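Local atomic coordinates of plastocyanin (Adiantum capillus-veneris, PDB entry 1KDI), a protein that carries electrons between the cytochrome b6-f complex and P700 of photosystem I, using a single bound copper ion. Residues A[35-40]-A[85-90]; A[1-6]-A[27-32]; A[41-46]-A[54-59]; A[16-21]-A[96-101]. All blocks are in the same frame, centred on the assembly; numbering follows the deposited sequence.

All four contacts are partly buried. Contact 1 holds the copper site, where metal bonds join 35-40 to 85-90; its ligands His37 and Cys87 are buried. Contacts 2 and 4 are pairs of parallel strands, one in each sheet of the sandwich. Their buried inner side chains meet between the sheets, with Val3 CG2 3.4 Å from Ile19 CD1. Their more exposed outer ones are mostly charged in contact 2 and hydroxyl-bearing in contact 4. Contact 1 shares the sheet of 81-86 and 96-101 with contact 4, and Val5 and Leu31 of contact 2 pack on His37. Contact 3, further from the metal, ties a short helix to edge strand 40-41 through one serine hydroxyl, a bridging water and apolar packing.

Contact 1. Residues A[35-40]-A[85-90]; sequences TGHNIV and FYCTPH. With CU (copper (II) ion), chain B.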
loop_
_atom_site.group_PDB
_atom_site.type_symbol
_atom_site.label_atom_id
_atom_site.label_comp_id
_atom_site.label_asym_id
_atom_site.label_seq_id
_atom_site.Cartn_x
_atom_site.Cartn_y
_atom_site.Cartn_z
ATOM N N THR A 35 -12.291 -10.818 -0.621
ATOM C CA THR A 35 -12.042 -10.072 0.594
ATOM C C THR A 35 -11.526 -8.670 0.215
ATOM O O THR A 35 -10.597 -8.533 -0.582
ATOM C CB THR A 35 -11.014 -10.852 1.416
ATOM O OG1 THR A 35 -11.548 -12.160 1.571
ATOM C CG2 THR A 35 -10.781 -10.302 2.797
ATOM N N GLY A 36 -12.187 -7.627 0.751
ATOM C CA GLY A 36 -11.811 -6.247 0.538
ATOM C C GLY A 36 -10.621 -5.910 1.411
ATOM O O GLY A 36 -10.380 -6.421 2.518
ATOM N N HIS A 37 -9.765 -5.014 0.962
ATOM C CA HIS A 37 -8.550 -4.645 1.688
ATOM C C HIS A 37 -8.280 -3.228 1.313
ATOM O O HIS A 37 -8.911 -2.707 0.411
ATOM C CB HIS A 37 -7.294 -5.444 1.262
ATOM C CG HIS A 37 -7.354 -6.972 1.459
ATOM N ND1 HIS A 37 -7.108 -7.520 2.632
ATOM C CD2 HIS A 37 -7.598 -7.898 0.490
ATOM C CE1 HIS A 37 -7.189 -8.834 2.412
ATOM N NE2 HIS A 37 -7.479 -9.032 1.139
ATOM N N ASN A 38 -7.385 -2.588 2.014
ATOM C CA ASN A 38 -6.902 -1.303 1.505
ATOM C C ASN A 38 -5.415 -1.120 1.824
ATOM O O ASN A 38 -4.751 -2.052 2.315
ATOM C CB ASN A 38 -7.749 -0.165 2.098
ATOM C CG ASN A 38 -7.534 0.246 3.527
ATOM O OD1 ASN A 38 -6.826 -0.331 4.352
ATOM N ND2 ASN A 38 -8.235 1.311 3.842
ATOM N N ILE A 39 -4.855 0.048 1.479
ATOM C CA ILE A 39 -3.444 0.304 1.716
ATOM C C ILE A 39 -3.277 1.756 2.173
ATOM O O ILE A 39 -3.708 2.735 1.574
ATOM C CB ILE A 39 -2.603 -0.104 0.384
ATOM C CG1 ILE A 39 -1.654 0.971 0.010
ATOM C CG2 ILE A 39 -3.470 -0.389 -0.840
ATOM C CD1 ILE A 39 -0.428 0.750 0.818
ATOM N N VAL A 40 -2.671 1.780 3.335
ATOM C CA VAL A 40 -2.371 2.973 4.084
ATOM C C VAL A 40 -0.885 2.916 4.432
ATOM O O VAL A 40 -0.404 1.899 4.946
ATOM C CB VAL A 40 -3.256 2.962 5.356
ATOM C CG1 VAL A 40 -2.855 4.086 6.262
ATOM C CG2 VAL A 40 -4.726 3.062 4.974
ATOM N N PHE A 85 3.717 -0.169 4.498
ATOM C CA PHE A 85 2.307 0.032 4.286
ATOM C C PHE A 85 1.524 -1.149 4.878
ATOM O O PHE A 85 2.093 -2.217 5.159
ATOM C CB PHE A 85 2.044 0.205 2.810
ATOM C CG PHE A 85 2.423 -0.913 1.862
ATOM C CD1 PHE A 85 1.544 -1.949 1.636
ATOM C CD2 PHE A 85 3.663 -0.876 1.245
ATOM C CE1 PHE A 85 1.909 -2.971 0.784
ATOM C CE2 PHE A 85 4.013 -1.899 0.398
ATOM C CZ PHE A 85 3.136 -2.949 0.167
ATOM N N TYR A 86 0.249 -0.931 5.200
ATOM C CA TYR A 86 -0.549 -1.987 5.806
ATOM C C TYR A 86 -1.990 -1.843 5.367
ATOM O O TYR A 86 -2.390 -0.862 4.720
ATOM C CB TYR A 86 -0.409 -1.930 7.342
ATOM C CG TYR A 86 -0.972 -0.661 7.955
ATOM C CD1 TYR A 86 -2.319 -0.536 8.244
ATOM C CD2 TYR A 86 -0.117 0.399 8.179
ATOM C CE1 TYR A 86 -2.825 0.648 8.742
ATOM C CE2 TYR A 86 -0.610 1.583 8.680
ATOM C CZ TYR A 86 -1.948 1.694 8.950
ATOM O OH TYR A 86 -2.413 2.896 9.425
ATOM N N CYS A 87 -2.750 -2.889 5.648
ATOM C CA CYS A 87 -4.152 -2.875 5.297
ATOM C C CYS A 87 -4.859 -2.472 6.590
ATOM O O CYS A 87 -4.556 -3.113 7.599
ATOM C CB CYS A 87 -4.579 -4.308 4.821
ATOM S SG CYS A 87 -6.389 -4.489 4.755
ATOM N N THR A 88 -5.769 -1.509 6.677
ATOM C CA THR A 88 -6.463 -1.252 7.936
ATOM C C THR A 88 -7.349 -2.411 8.497
ATOM O O THR A 88 -7.109 -2.772 9.649
ATOM C CB THR A 88 -7.277 0.009 7.724
ATOM O OG1 THR A 88 -6.423 1.040 7.267
ATOM C CG2 THR A 88 -7.895 0.439 9.004
ATOM N N PRO A 89 -8.299 -3.118 7.841
ATOM C CA PRO A 89 -9.025 -4.258 8.434
ATOM C C PRO A 89 -8.159 -5.333 9.048
ATOM O O PRO A 89 -8.433 -5.824 10.147
ATOM C CB PRO A 89 -9.855 -4.854 7.334
ATOM C CG PRO A 89 -10.068 -3.722 6.401
ATOM C CD PRO A 89 -8.795 -2.886 6.489
ATOM N N HIS A 90 -7.023 -5.624 8.357
ATOM C CA HIS A 90 -6.247 -6.790 8.740
ATOM C C HIS A 90 -4.881 -6.430 9.218
ATOM O O HIS A 90 -3.983 -7.281 9.250
ATOM C CB HIS A 90 -6.143 -7.765 7.566
ATOM C CG HIS A 90 -7.493 -8.144 6.959
ATOM N ND1 HIS A 90 -7.822 -7.728 5.752
ATOM C CD2 HIS A 90 -8.473 -8.871 7.546
ATOM C CE1 HIS A 90 -9.035 -8.187 5.545
ATOM N NE2 HIS A 90 -9.392 -8.858 6.617
HETATM CU CU CU B . -6.743 -6.624 4.324
#
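Val40 packs its CG1 against the phenol end of Tyr86, 3.4 Å from OH, where the edge strand 40-41 meets strand 81-86 of the cupredoxin fold. The two residues form an antiparallel hydrogen-bonded pair. Val40 N donates to Tyr86 O at 3.0 Å, and Tyr86 N returns a bond to Val40 O. The tyrosine ring folds back across the pair because CG sits between its backbone N and carbonyl carbon (chi1 65°). One ring face thus lies over Val40 O, which is off centre, near the ring's margin. A glycine here would probably leave Val40 CG1 without its aromatic neighbour and Val40 O without the ring over it.

Asn38 follows the ligand His37. Its OD1 takes the N-H of Thr88 at 2.8 Å, nearly along the C=O axis, and a weak bond from Thr88 OG1. Its ND2 is held by Asp64 O, so both ends of the amide are fixed. The backbone N-H of Asn38 points at Cys87 SG (3.5 Å, 164°) and would be expected to draw on its negative charge. This is the blue-copper site. His37 ND1 and His90 ND1 bind the copper ion, and Met95 is the further ligand. The two imidazoles approach by their edges, with planes at 61°. Cys87 SG lies in the plane of the His37 ring, at its edge, and binds the copper at 2.2 Å.

Contact 2. Residues A[1-6]-A[27-32]; sequences AKVEVG and VEFTLV
Val3 sets its CB and CG1 against the Phe29 ring, with CB 3.6 Å from CD1. Phe29 CG is anti to the carbonyl carbon (chi1 -66°), which lays the ring beside Val3, on the face of the sheet that also carries Val5 and Leu31. The next bump is Val5 CG2. It settles into the notch between Phe29 CB, at 3.8 Å, and Thr30 O. Val3 and Val5 therefore meet Phe29 at two levels, the ring and its root. Leu31 stands on the same face, and its CD1 comes to 3.6 Å from Val5 O. Ala1 CB sits against Val27 CB at the start of the pair.

The other face is polar. Lys2 and Glu28 run alongside each other, and NZ reaches OE1 in a long salt bridge of 3.7 Å. Lys74 gives Glu28 OE1 a second positive partner. Val32 CG2 lies across the chain of Glu4, touching it from CB to OE1.

Five backbone bonds alternate between the strands. Glu28 N to Ala1 O (3.0 Å) is the first, and Val32 N to Val5 O (2.9 Å) the last. Beyond the inner face, Val5 and Leu31 touch His37, a copper ligand, and Phe29 meets Phe85 edge-to-face. Parallel pairing of the N-terminal strand with strand 27-31, its apolar side turned to the core, is typical of the plastocyanin beta-sandwich.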
loop_
_atom_site.group_PDB
_atom_site.type_symbol
_atom_site.label_atom_id
_atom_site.label_comp_id
_atom_site.label_asym_id
_atom_site.label_seq_id
_atom_site.Cartn_x
_atom_site.Cartn_y
_atom_site.Cartn_z
ATOM N N ALA A 1 5.313 -0.498 -10.607
ATOM C CA ALA A 1 5.426 -1.807 -9.985
ATOM C C ALA A 1 3.985 -2.245 -9.818
ATOM O O ALA A 1 3.095 -1.400 -9.955
ATOM C CB ALA A 1 6.042 -1.795 -8.602
ATOM N N LYS A 2 3.715 -3.535 -9.584
ATOM C CA LYS A 2 2.370 -4.079 -9.417
ATOM C C LYS A 2 2.416 -4.969 -8.213
ATOM O O LYS A 2 3.401 -5.673 -7.957
ATOM C CB LYS A 2 1.914 -4.896 -10.612
ATOM C CG LYS A 2 1.023 -4.068 -11.501
ATOM C CD LYS A 2 1.752 -3.959 -12.817
ATOM C CE LYS A 2 1.134 -3.007 -13.824
ATOM N NZ LYS A 2 -0.115 -3.533 -14.329
ATOM N N VAL A 3 1.386 -4.836 -7.365
ATOM C CA VAL A 3 1.287 -5.614 -6.120
ATOM C C VAL A 3 -0.148 -6.116 -6.155
ATOM O O VAL A 3 -1.083 -5.384 -6.522
ATOM C CB VAL A 3 1.489 -4.746 -4.807
ATOM C CG1 VAL A 3 1.319 -5.541 -3.492
ATOM C CG2 VAL A 3 2.919 -4.199 -4.859
ATOM N N GLU A 4 -0.278 -7.403 -5.828
ATOM C CA GLU A 4 -1.557 -8.068 -5.728
ATOM C C GLU A 4 -1.957 -7.982 -4.274
ATOM O O GLU A 4 -1.171 -8.210 -3.367
ATOM C CB GLU A 4 -1.412 -9.521 -6.162
ATOM C CG GLU A 4 -1.284 -9.597 -7.675
ATOM C CD GLU A 4 -1.235 -11.010 -8.263
ATOM O OE1 GLU A 4 -1.662 -11.976 -7.625
ATOM O OE2 GLU A 4 -0.731 -11.119 -9.377
ATOM N N VAL A 5 -3.189 -7.641 -4.020
ATOM C CA VAL A 5 -3.665 -7.486 -2.664
ATOM C C VAL A 5 -4.644 -8.645 -2.401
ATOM O O VAL A 5 -5.703 -8.697 -3.027
ATOM C CB VAL A 5 -4.395 -6.133 -2.527
ATOM C CG1 VAL A 5 -4.777 -5.931 -1.075
ATOM C CG2 VAL A 5 -3.488 -4.988 -2.975
ATOM N N GLY A 6 -4.247 -9.539 -1.499
ATOM C CA GLY A 6 -5.004 -10.737 -1.172
ATOM C C GLY A 6 -4.874 -11.785 -2.260
ATOM O O GLY A 6 -4.145 -11.647 -3.241
ATOM N N VAL A 27 3.048 2.537 -8.178
ATOM C CA VAL A 27 2.875 1.158 -7.829
ATOM C C VAL A 27 1.354 0.993 -7.716
ATOM O O VAL A 27 0.603 1.782 -7.125
ATOM C CB VAL A 27 3.768 0.810 -6.548
ATOM C CG1 VAL A 27 4.456 2.027 -5.993
ATOM C CG2 VAL A 27 2.956 0.091 -5.517
ATOM N N GLU A 28 0.893 0.059 -8.556
ATOM C CA GLU A 28 -0.515 -0.244 -8.687
ATOM C C GLU A 28 -0.869 -1.445 -7.830
ATOM O O GLU A 28 -0.292 -2.530 -7.972
ATOM C CB GLU A 28 -0.856 -0.546 -10.133
ATOM C CG GLU A 28 -2.358 -0.519 -10.279
ATOM C CD GLU A 28 -2.906 -1.055 -11.582
ATOM O OE1 GLU A 28 -2.212 -1.031 -12.592
ATOM O OE2 GLU A 28 -4.054 -1.500 -11.587
ATOM N N PHE A 29 -1.747 -1.236 -6.874
ATOM C CA PHE A 29 -2.246 -2.300 -6.036
ATOM C C PHE A 29 -3.518 -2.785 -6.690
ATOM O O PHE A 29 -4.331 -1.969 -7.126
ATOM C CB PHE A 29 -2.516 -1.753 -4.668
ATOM C CG PHE A 29 -1.263 -1.309 -3.943
ATOM C CD1 PHE A 29 -0.515 -2.234 -3.238
ATOM C CD2 PHE A 29 -0.898 0.029 -3.945
ATOM C CE1 PHE A 29 0.591 -1.855 -2.521
ATOM C CE2 PHE A 29 0.220 0.410 -3.222
ATOM C CZ PHE A 29 0.950 -0.526 -2.519
ATOM N N THR A 30 -3.657 -4.085 -6.873
ATOM C CA THR A 30 -4.841 -4.651 -7.472
ATOM C C THR A 30 -5.358 -5.714 -6.552
ATOM O O THR A 30 -4.591 -6.551 -6.075
ATOM C CB THR A 30 -4.560 -5.309 -8.806
ATOM O OG1 THR A 30 -3.890 -4.351 -9.598
ATOM C CG2 THR A 30 -5.823 -5.705 -9.535
ATOM N N LEU A 31 -6.658 -5.699 -6.308
ATOM C CA LEU A 31 -7.328 -6.668 -5.455
ATOM C C LEU A 31 -7.470 -8.007 -6.166
ATOM O O LEU A 31 -7.899 -8.017 -7.313
ATOM C CB LEU A 31 -8.730 -6.199 -5.101
ATOM C CG LEU A 31 -9.479 -7.110 -4.142
ATOM C CD1 LEU A 31 -8.881 -7.031 -2.768
ATOM C CD2 LEU A 31 -10.927 -6.711 -4.119
ATOM N N VAL A 32 -7.158 -9.126 -5.530
ATOM C CA VAL A 32 -7.414 -10.467 -6.058
ATOM C C VAL A 32 -8.332 -11.099 -4.992
ATOM O O VAL A 32 -8.062 -11.035 -3.790
ATOM C CB VAL A 32 -6.079 -11.290 -6.196
ATOM C CG1 VAL A 32 -6.310 -12.734 -6.738
ATOM C CG2 VAL A 32 -5.164 -10.505 -7.132
#

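Contact 3. Residues A[41-46]-A[54-59]; sequences FDIPAG and ELKAAS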
loop_
_atom_site.group_PDB
_atom_site.type_symbol
_atom_site.label_atom_id
_atom_site.label_comp_id
_atom_site.label_asym_id
_atom_site.label_seq_id
_atom_site.Cartn_x
_atom_site.Cartn_y
_atom_site.Cartn_z
ATOM N N PHE A 41 -0.109 3.971 4.175
ATOM C CA PHE A 41 1.288 4.046 4.584
ATOM C C PHE A 41 1.460 4.540 5.998
ATOM O O PHE A 41 0.740 5.433 6.482
ATOM C CB PHE A 41 2.062 4.979 3.665
ATOM C CG PHE A 41 2.388 4.332 2.329
ATOM C CD1 PHE A 41 1.486 4.365 1.299
ATOM C CD2 PHE A 41 3.600 3.698 2.180
ATOM C CE1 PHE A 41 1.783 3.758 0.106
ATOM C CE2 PHE A 41 3.889 3.095 0.977
ATOM C CZ PHE A 41 2.982 3.127 -0.051
ATOM N N ASP A 42 2.439 3.926 6.651
ATOM C CA ASP A 42 2.893 4.362 7.942
ATOM C C ASP A 42 3.717 5.631 7.747
ATOM O O ASP A 42 4.459 5.765 6.776
ATOM C CB ASP A 42 3.764 3.353 8.565
ATOM C CG ASP A 42 3.172 2.907 9.866
ATOM O OD1 ASP A 42 2.959 3.751 10.756
ATOM O OD2 ASP A 42 2.907 1.703 9.955
ATOM N N ILE A 43 3.612 6.623 8.619
ATOM C CA ILE A 43 4.357 7.851 8.399
ATOM C C ILE A 43 5.497 7.808 9.390
ATOM O O ILE A 43 5.219 7.685 10.588
ATOM C CB ILE A 43 3.416 9.050 8.608
ATOM C CG1 ILE A 43 2.320 8.982 7.537
ATOM C CG2 ILE A 43 4.216 10.369 8.526
ATOM C CD1 ILE A 43 1.268 10.083 7.474
ATOM N N PRO A 44 6.773 7.807 8.954
ATOM C CA PRO A 44 7.929 7.662 9.838
ATOM C C PRO A 44 7.934 8.815 10.832
ATOM O O PRO A 44 7.782 9.962 10.411
ATOM C CB PRO A 44 9.108 7.678 8.902
ATOM C CG PRO A 44 8.537 7.469 7.506
ATOM C CD PRO A 44 7.192 8.157 7.598
ATOM N N ALA A 45 8.016 8.623 12.147
ATOM C CA ALA A 45 8.094 9.774 13.042
ATOM C C ALA A 45 9.503 10.340 12.803
ATOM O O ALA A 45 10.522 9.652 12.590
ATOM C CB ALA A 45 7.954 9.389 14.522
ATOM N N GLY A 46 9.435 11.662 12.678
ATOM C CA GLY A 46 10.612 12.440 12.393
ATOM C C GLY A 46 10.631 12.854 10.938
ATOM O O GLY A 46 11.441 13.711 10.567
ATOM N N GLU A 54 3.237 13.353 1.255
ATOM C CA GLU A 54 3.373 12.426 0.154
ATOM C C GLU A 54 2.809 11.041 0.503
ATOM O O GLU A 54 2.047 10.469 -0.252
ATOM C CB GLU A 54 4.855 12.431 -0.158
ATOM C CG GLU A 54 5.258 11.523 -1.259
ATOM C CD GLU A 54 6.673 11.806 -1.713
ATOM O OE1 GLU A 54 7.597 11.778 -0.917
ATOM O OE2 GLU A 54 6.843 12.061 -2.880
ATOM N N LEU A 55 3.155 10.543 1.675
ATOM C CA LEU A 55 2.698 9.287 2.233
ATOM C C LEU A 55 1.202 9.283 2.484
ATOM O O LEU A 55 0.524 8.293 2.176
ATOM C CB LEU A 55 3.488 9.060 3.498
ATOM C CG LEU A 55 4.652 8.141 3.486
ATOM C CD1 LEU A 55 5.334 8.070 2.166
ATOM C CD2 LEU A 55 5.568 8.609 4.534
ATOM N N LYS A 56 0.652 10.412 2.983
ATOM C CA LYS A 56 -0.802 10.548 3.126
ATOM C C LYS A 56 -1.473 10.538 1.773
ATOM O O LYS A 56 -2.426 9.794 1.599
ATOM C CB LYS A 56 -1.167 11.844 3.851
ATOM C CG LYS A 56 -0.956 11.610 5.326
ATOM C CD LYS A 56 -1.515 12.793 6.089
ATOM C CE LYS A 56 -1.766 12.407 7.554
ATOM N NZ LYS A 56 -2.484 13.459 8.281
ATOM N N ALA A 57 -1.041 11.290 0.763
ATOM C CA ALA A 57 -1.589 11.222 -0.570
ATOM C C ALA A 57 -1.427 9.859 -1.236
ATOM O O ALA A 57 -2.115 9.521 -2.186
ATOM C CB ALA A 57 -0.903 12.239 -1.449
ATOM N N ALA A 58 -0.451 9.084 -0.823
ATOM C CA ALA A 58 -0.253 7.735 -1.316
ATOM C C ALA A 58 -1.050 6.698 -0.482
ATOM O O ALA A 58 -0.848 5.486 -0.599
ATOM C CB ALA A 58 1.254 7.460 -1.254
ATOM N N SER A 59 -1.958 7.136 0.405
ATOM C CA SER A 59 -2.738 6.241 1.230
ATOM C C SER A 59 -4.203 6.326 0.867
ATOM O O SER A 59 -4.685 7.350 0.371
ATOM C CB SER A 59 -2.612 6.615 2.631
ATOM O OG SER A 59 -1.301 6.465 3.092
HETATM O O HOH W 1 -0.984 7.653 5.745
#
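Phe41 and Ser59 meet where the edge strand 40-41 of the cupredoxin sandwich passes the end of helix 49-57. Phe41 CB lies 3.7 Å from Ser59 OG and near Leu55 O and CG. Its CG stands anti to the carbonyl carbon (chi1 -77°), which turns one edge of the ring to the helix end. CD1 and CE1 both come 3.2 Å from Ala58 O, which lies in the ring plane and has no hydrogen-bond partner in the model. CE1 also touches Ala58 CB. On the far side of the ring, CE2 meets Leu99 CB. Tyr83 packs on Phe41 from strand 81-86.

Further along, Leu55 CD2 abuts CD of the Pro44 ring at a tight 3.5 Å. Ile43 CD1 presses on Lys56 CG, and the two chains cross at about a right angle.

The polar centre is Ser59 OG. It accepts the N-H of Phe41 and donates to Leu55 O, so one hydroxyl joins strand and helix. With an alanine here, Phe41 N would probably lose its acceptor and Leu55 O this donor, weakening the tie between strand and helix. A water adds a second route across, donating to Phe41 O and to Ser59 OG, each at 2.9 Å.

Contact 4. Residues A[16-21]-A[96-101]; sequences PDSITV and KGTLTV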
loop_
_atom_site.group_PDB
_atom_site.type_symbol
_atom_site.label_atom_id
_atom_site.label_comp_id
_atom_site.label_asym_id
_atom_site.label_seq_id
_atom_site.Cartn_x
_atom_site.Cartn_y
_atom_site.Cartn_z
ATOM N N PRO A 16 4.038 -9.085 -4.208
ATOM C CA PRO A 16 4.989 -9.403 -3.146
ATOM C C PRO A 16 4.845 -8.457 -1.966
ATOM O O PRO A 16 4.204 -7.424 -2.114
ATOM C CB PRO A 16 6.366 -9.314 -3.802
ATOM C CG PRO A 16 6.197 -8.275 -4.878
ATOM C CD PRO A 16 4.706 -8.280 -5.254
ATOM N N ASP A 17 5.382 -8.750 -0.791
ATOM C CA ASP A 17 5.244 -7.816 0.330
ATOM C C ASP A 17 6.432 -6.881 0.488
ATOM O O ASP A 17 6.586 -6.275 1.547
ATOM C CB ASP A 17 5.031 -8.560 1.657
ATOM C CG ASP A 17 6.083 -9.562 2.109
ATOM O OD1 ASP A 17 7.237 -9.522 1.680
ATOM O OD2 ASP A 17 5.739 -10.399 2.939
ATOM N N SER A 18 7.274 -6.804 -0.550
ATOM C CA SER A 18 8.476 -6.013 -0.569
ATOM C C SER A 18 8.718 -5.678 -2.028
ATOM O O SER A 18 8.757 -6.581 -2.878
ATOM C CB SER A 18 9.566 -6.839 -0.003
ATOM O OG SER A 18 10.552 -6.005 0.576
ATOM N N ILE A 19 8.743 -4.376 -2.336
ATOM C CA ILE A 19 8.864 -3.874 -3.682
ATOM C C ILE A 19 9.876 -2.749 -3.576
ATOM O O ILE A 19 9.984 -2.055 -2.554
ATOM C CB ILE A 19 7.605 -3.179 -4.360
ATOM C CG1 ILE A 19 6.441 -2.902 -3.451
ATOM C CG2 ILE A 19 7.243 -4.073 -5.540
ATOM C CD1 ILE A 19 5.665 -4.083 -2.817
ATOM N N THR A 20 10.657 -2.650 -4.643
ATOM C CA THR A 20 11.633 -1.597 -4.791
ATOM C C THR A 20 11.258 -0.923 -6.096
ATOM O O THR A 20 11.017 -1.592 -7.116
ATOM C CB THR A 20 13.049 -2.206 -4.832
ATOM O OG1 THR A 20 13.265 -2.921 -3.597
ATOM C CG2 THR A 20 14.090 -1.102 -5.116
ATOM N N VAL A 21 11.112 0.394 -6.062
ATOM C CA VAL A 21 10.702 1.144 -7.237
ATOM C C VAL A 21 11.630 2.330 -7.364
ATOM O O VAL A 21 12.365 2.649 -6.436
ATOM C CB VAL A 21 9.234 1.701 -7.161
ATOM C CG1 VAL A 21 8.296 0.523 -7.012
ATOM C CG2 VAL A 21 9.037 2.688 -6.000
ATOM N N LYS A 96 0.920 -6.497 5.891
ATOM C CA LYS A 96 1.783 -5.356 5.635
ATOM C C LYS A 96 2.923 -5.631 4.661
ATOM O O LYS A 96 3.301 -6.788 4.462
ATOM C CB LYS A 96 2.367 -4.886 6.926
ATOM C CG LYS A 96 3.284 -5.823 7.655
ATOM C CD LYS A 96 3.767 -4.892 8.743
ATOM C CE LYS A 96 4.924 -5.476 9.510
ATOM N NZ LYS A 96 5.451 -4.402 10.334
ATOM N N GLY A 97 3.499 -4.601 4.058
ATOM C CA GLY A 97 4.591 -4.774 3.133
ATOM C C GLY A 97 5.514 -3.570 3.216
ATOM O O GLY A 97 5.248 -2.645 4.005
ATOM N N THR A 98 6.616 -3.563 2.453
ATOM C CA THR A 98 7.524 -2.405 2.400
ATOM C C THR A 98 7.749 -1.922 0.970
ATOM O O THR A 98 7.690 -2.688 0.005
ATOM C CB THR A 98 8.899 -2.720 3.042
ATOM O OG1 THR A 98 9.467 -3.845 2.395
ATOM C CG2 THR A 98 8.767 -3.028 4.498
ATOM N N LEU A 99 7.938 -0.627 0.803
ATOM C CA LEU A 99 8.157 0.012 -0.472
ATOM C C LEU A 99 9.525 0.684 -0.310
ATOM O O LEU A 99 9.643 1.504 0.611
ATOM C CB LEU A 99 7.160 1.110 -0.726
ATOM C CG LEU A 99 6.681 1.560 -2.108
ATOM C CD1 LEU A 99 6.781 3.047 -2.206
ATOM C CD2 LEU A 99 7.476 0.925 -3.202
ATOM N N THR A 100 10.543 0.327 -1.124
ATOM C CA THR A 100 11.849 0.966 -1.114
ATOM C C THR A 100 11.842 1.812 -2.355
ATOM O O THR A 100 11.664 1.297 -3.464
ATOM C CB THR A 100 13.012 -0.031 -1.216
ATOM O OG1 THR A 100 12.986 -0.697 0.028
ATOM C CG2 THR A 100 14.406 0.552 -1.341
ATOM N N VAL A 101 11.998 3.132 -2.196
ATOM C CA VAL A 101 12.094 4.064 -3.317
ATOM C C VAL A 101 13.604 4.400 -3.470
ATOM O O VAL A 101 14.287 4.778 -2.491
ATOM C CB VAL A 101 11.286 5.347 -3.027
ATOM C CG1 VAL A 101 11.237 6.222 -4.272
ATOM C CG2 VAL A 101 9.861 4.992 -2.637
HETATM O O HOH W 2 11.069 -2.823 0.067
#
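Strands 18-21 and 96-101 form a parallel pair at one side of a plastocyanin sheet, with 18-21 as its outermost strand in the chain. Ile19 and Leu99 are paired, and so are Val21 and Val101, all on the inner face. Leu99 CD2 fits between its neighbours. It lies 3.7 Å from Val21 CG2, where the side chains cross at about a right angle, and 4.0 Å from Ile19 CG1. Val21 CG2 is placed between its backbone N and carbonyl carbon (chi1 -60°), and from there it touches both Leu99 CD2 and Val101 CG2. Ile19 CD1 rests on Thr98 O.

The opposite face carries Ser18, Thr20, Thr98 and Thr100. Ser18 OG and Thr98 OG1 are 3.0 Å apart. Thr20 and Thr100 stand next to each other, methyl groups in contact. A water donates to Ile19 O at 2.9 Å and is hydrogen-bonded to the hydroxyls of Thr98 and Thr100.

Four backbone bonds join the strands. Thr98 N reaches Asp17 O from above the carbonyl plane, whereas Thr100 N lies in the carbonyl plane of Ile19, 2.8 Å from Ile19 O. Val21 N meets Thr100 O almost head-on (C=O...N angle 174°). A CB on Gly97 would come about 2.8 Å from Asp17 O, too close, consistent with glycine here. On its other side, strand 96-101 bonds antiparallel to 81-86. Such a C-terminal strand between a parallel and an antiparallel neighbour is characteristic of the cupredoxin Greek-key beta-sandwich.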